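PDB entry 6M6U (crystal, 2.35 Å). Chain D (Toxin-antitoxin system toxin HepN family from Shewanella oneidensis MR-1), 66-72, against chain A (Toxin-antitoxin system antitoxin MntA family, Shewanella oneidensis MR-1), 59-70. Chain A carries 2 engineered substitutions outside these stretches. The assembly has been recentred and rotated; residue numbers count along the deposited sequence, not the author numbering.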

# COMPACT_ATOMS: atom_id res chain seq x y z
N PRO D 66 22.43 6.01 1.90
CA PRO D 66 21.84 5.05 0.95
C PRO D 66 21.37 5.77 -0.30
O PRO D 66 20.70 6.81 -0.22
CB PRO D 66 20.67 4.44 1.73
CG PRO D 66 20.98 4.71 3.17
CD PRO D 66 21.75 5.99 3.21
N GLN D 67 21.72 5.22 -1.46
CA GLN D 67 21.30 5.78 -2.74
C GLN D 67 19.93 5.29 -3.20
O GLN D 67 19.43 5.77 -4.22
CB GLN D 67 22.33 5.48 -3.85
CG GLN D 67 23.70 6.04 -3.58
CD GLN D 67 23.65 7.42 -2.97
OE1 GLN D 67 23.09 8.36 -3.54
NE2 GLN D 67 24.22 7.54 -1.78
N SER D 68 19.33 4.34 -2.50
CA SER D 68 18.03 3.81 -2.87
C SER D 68 17.53 2.92 -1.74
O SER D 68 18.27 2.63 -0.79
CB SER D 68 18.09 3.00 -4.17
OG SER D 68 18.76 1.77 -3.95
N SER D 69 16.27 2.50 -1.86
CA SER D 69 15.72 1.54 -0.91
C SER D 69 16.57 0.28 -0.85
O SER D 69 16.91 -0.20 0.24
CB SER D 69 14.28 1.20 -1.29
OG SER D 69 13.42 2.31 -1.09
N ARG D 70 16.94 -0.26 -2.01
CA ARG D 70 17.75 -1.47 -2.04
C ARG D 70 19.16 -1.20 -1.55
O ARG D 70 19.73 -2.01 -0.80
CB ARG D 70 17.76 -2.06 -3.45
CG ARG D 70 16.41 -2.63 -3.86
CD ARG D 70 16.35 -3.00 -5.33
NE ARG D 70 15.05 -3.59 -5.66
CZ ARG D 70 13.99 -2.88 -6.05
NH1 ARG D 70 14.08 -1.56 -6.19
NH2 ARG D 70 12.85 -3.50 -6.32
N ASP D 71 19.74 -0.05 -1.93
CA ASP D 71 21.08 0.30 -1.47
C ASP D 71 21.17 0.31 0.05
O ASP D 71 22.23 0.01 0.61
CB ASP D 71 21.50 1.66 -2.04
CG ASP D 71 22.98 1.96 -1.81
OD1 ASP D 71 23.81 1.05 -2.00
OD2 ASP D 71 23.30 3.11 -1.42
N SER D 72 20.07 0.63 0.72
CA SER D 72 20.07 0.62 2.18
C SER D 72 20.43 -0.75 2.73
O SER D 72 21.12 -0.86 3.75
CB SER D 72 18.71 1.07 2.69
OG SER D 72 18.82 1.57 4.01
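Chain A 59-70: AQKLASALDSDV

The most striking feature of this contact is a very short hydrogen bond: Ser D68 OG donates to Asp A67 OD1 across only 2.4 Å. The same serine oxygen caps its own helix. Ser D68 occupies the N-cap position, with chi1 near 72° (p), and its OG accepts a hydrogen bond from Asp D71 N at 2.9 Å. A hydroxyl can accept and donate at once, so one serine closes the start of the helix in chain D and donates a hydrogen bond to a carboxylate of chain A. That carboxylate also lies near the capped turn, with Asp A67 OD1 4.0 Å from Asp D71 N, a proximity rather than a bond.

Chain A approaches with the end of a helix, so that its C-terminal end meets the start of the helix in chain D. The stretch enters in the final part of a helix that began earlier in the chain, held by bonds such as Ala A63 N to Ala A59 O (2.7 Å) and Ser A64 N to Gln A60 O (2.8 Å). Asp A67 then leaves the helix with positive phi (51/47), while Ser A68 N reaches back to Ala A63 O at 3.2 Å. From there the chain runs on in an extended form through Ser A68 and Asp A69. The backbones come nearest where Arg D70 CA and Asp A67 CA are 6.6 Å apart. The CA-to-CB bond of Asp A67 points sideways, but its side chain, with chi1 at -169° (t), brings the carboxylate to Ser D68.

Arg D70 supplies the largest covered area. Its chain starts in m and continues through two t torsions, an extended form that carries the guanidinium back alongside the last helical turns, from Asp A67 toward Gln A60 and so against the direction of chain A, to where Asp A69 meets it. There NH1 and NH2 of Arg D70 each donate to the same oxygen, Asp A69 OD1, both at 3.0 Å, forming a salt bridge at the edge of the guanidinium, near its plane. The other carboxylate oxygen of Asp A69 is bonded elsewhere in the structure. Arginine suits this place because its aliphatic portion can pack on the way: Arg D70 CD lies 4.2 Å from Ser A64 CA. Nearer the backbone, Arg D70 CB is 3.9 Å from Asp A67 OD1, a simple contact. Over one face of the guanidinium sits the small methyl of Ala A63, its CB 3.6 Å from Arg D70 NH2, along with the backbone oxygen of Ser A68.

Asp D71 braces this arrangement from within chain D: its OD2 accepts from Gln D67 N at 2.6 Å, nearly linear at 177°. Together with the cap, this bond ties the loop to the first helical turn beside the Ser D68 hydroxyl.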

# COMPACT_ATOMS: atom_id res chain seq x y z
N ALA A 59 12.56 -10.80 -12.13
CA ALA A 59 12.41 -9.35 -12.17
C ALA A 59 13.15 -8.69 -11.01
O ALA A 59 13.81 -7.66 -11.19
CB ALA A 59 10.93 -8.98 -12.16
N GLN A 60 13.06 -9.27 -9.80
CA GLN A 60 13.76 -8.69 -8.66
C GLN A 60 15.26 -8.86 -8.79
O GLN A 60 16.03 -8.02 -8.29
CB GLN A 60 13.28 -9.29 -7.34
CG GLN A 60 11.78 -9.51 -7.24
CD GLN A 60 10.95 -8.34 -7.72
OE1 GLN A 60 9.93 -8.53 -8.37
NE2 GLN A 60 11.37 -7.13 -7.38
N LYS A 61 15.71 -9.94 -9.44
CA LYS A 61 17.14 -10.05 -9.71
C LYS A 61 17.60 -8.94 -10.65
O LYS A 61 18.65 -8.33 -10.43
CB LYS A 61 17.47 -11.43 -10.28
CG LYS A 61 18.94 -11.63 -10.56
CD LYS A 61 19.25 -13.05 -11.01
CE LYS A 61 19.59 -13.94 -9.82
NZ LYS A 61 20.99 -14.45 -9.91
N LEU A 62 16.81 -8.64 -11.68
CA LEU A 62 17.09 -7.46 -12.49
C LEU A 62 17.00 -6.19 -11.65
O LEU A 62 17.83 -5.29 -11.78
CB LEU A 62 16.12 -7.39 -13.67
CG LEU A 62 16.38 -8.22 -14.92
CD1 LEU A 62 15.06 -8.50 -15.61
CD2 LEU A 62 17.33 -7.49 -15.86
N ALA A 63 15.99 -6.11 -10.78
CA ALA A 63 15.82 -4.93 -9.94
C ALA A 63 17.05 -4.67 -9.09
O ALA A 63 17.52 -3.54 -8.98
CB ALA A 63 14.58 -5.07 -9.06
N SER A 64 17.60 -5.73 -8.48
CA SER A 64 18.79 -5.56 -7.66
C SER A 64 19.98 -5.09 -8.49
O SER A 64 20.74 -4.21 -8.06
CB SER A 64 19.12 -6.87 -6.94
OG SER A 64 20.35 -6.79 -6.24
N ALA A 65 20.15 -5.65 -9.69
CA ALA A 65 21.30 -5.30 -10.52
C ALA A 65 21.18 -3.89 -11.10
O ALA A 65 22.19 -3.22 -11.30
CB ALA A 65 21.48 -6.32 -11.63
N LEU A 66 19.96 -3.44 -11.40
CA LEU A 66 19.74 -2.10 -11.92
C LEU A 66 19.49 -1.07 -10.83
O LEU A 66 19.36 0.12 -11.14
CB LEU A 66 18.56 -2.10 -12.90
CG LEU A 66 18.75 -2.90 -14.19
CD1 LEU A 66 17.43 -3.02 -14.95
CD2 LEU A 66 19.82 -2.27 -15.07
N ASP A 67 19.40 -1.49 -9.56
CA ASP A 67 19.09 -0.61 -8.44
C ASP A 67 17.83 0.21 -8.72
O ASP A 67 17.78 1.43 -8.53
CB ASP A 67 20.28 0.30 -8.11
CG ASP A 67 20.09 1.05 -6.80
OD1 ASP A 67 19.48 0.48 -5.87
OD2 ASP A 67 20.56 2.21 -6.69
N SER A 68 16.79 -0.47 -9.19
CA SER A 68 15.54 0.20 -9.51
C SER A 68 14.44 -0.83 -9.63
O SER A 68 14.69 -2.01 -9.89
CB SER A 68 15.66 1.02 -10.80
OG SER A 68 14.43 1.64 -11.13
N ASP A 69 13.20 -0.38 -9.42
CA ASP A 69 12.06 -1.26 -9.60
C ASP A 69 11.99 -1.75 -11.04
O ASP A 69 12.22 -1.00 -11.99
CB ASP A 69 10.76 -0.53 -9.24
CG ASP A 69 10.64 -0.27 -7.74
OD1 ASP A 69 11.28 -0.99 -6.95
OD2 ASP A 69 9.88 0.64 -7.35
N VAL A 70 11.69 -3.04 -11.20
CA VAL A 70 11.60 -3.67 -12.51
C VAL A 70 10.29 -4.44 -12.59
O VAL A 70 9.88 -5.11 -11.63
CB VAL A 70 12.80 -4.61 -12.78
CG1 VAL A 70 12.52 -5.52 -13.99
CG2 VAL A 70 14.06 -3.79 -13.01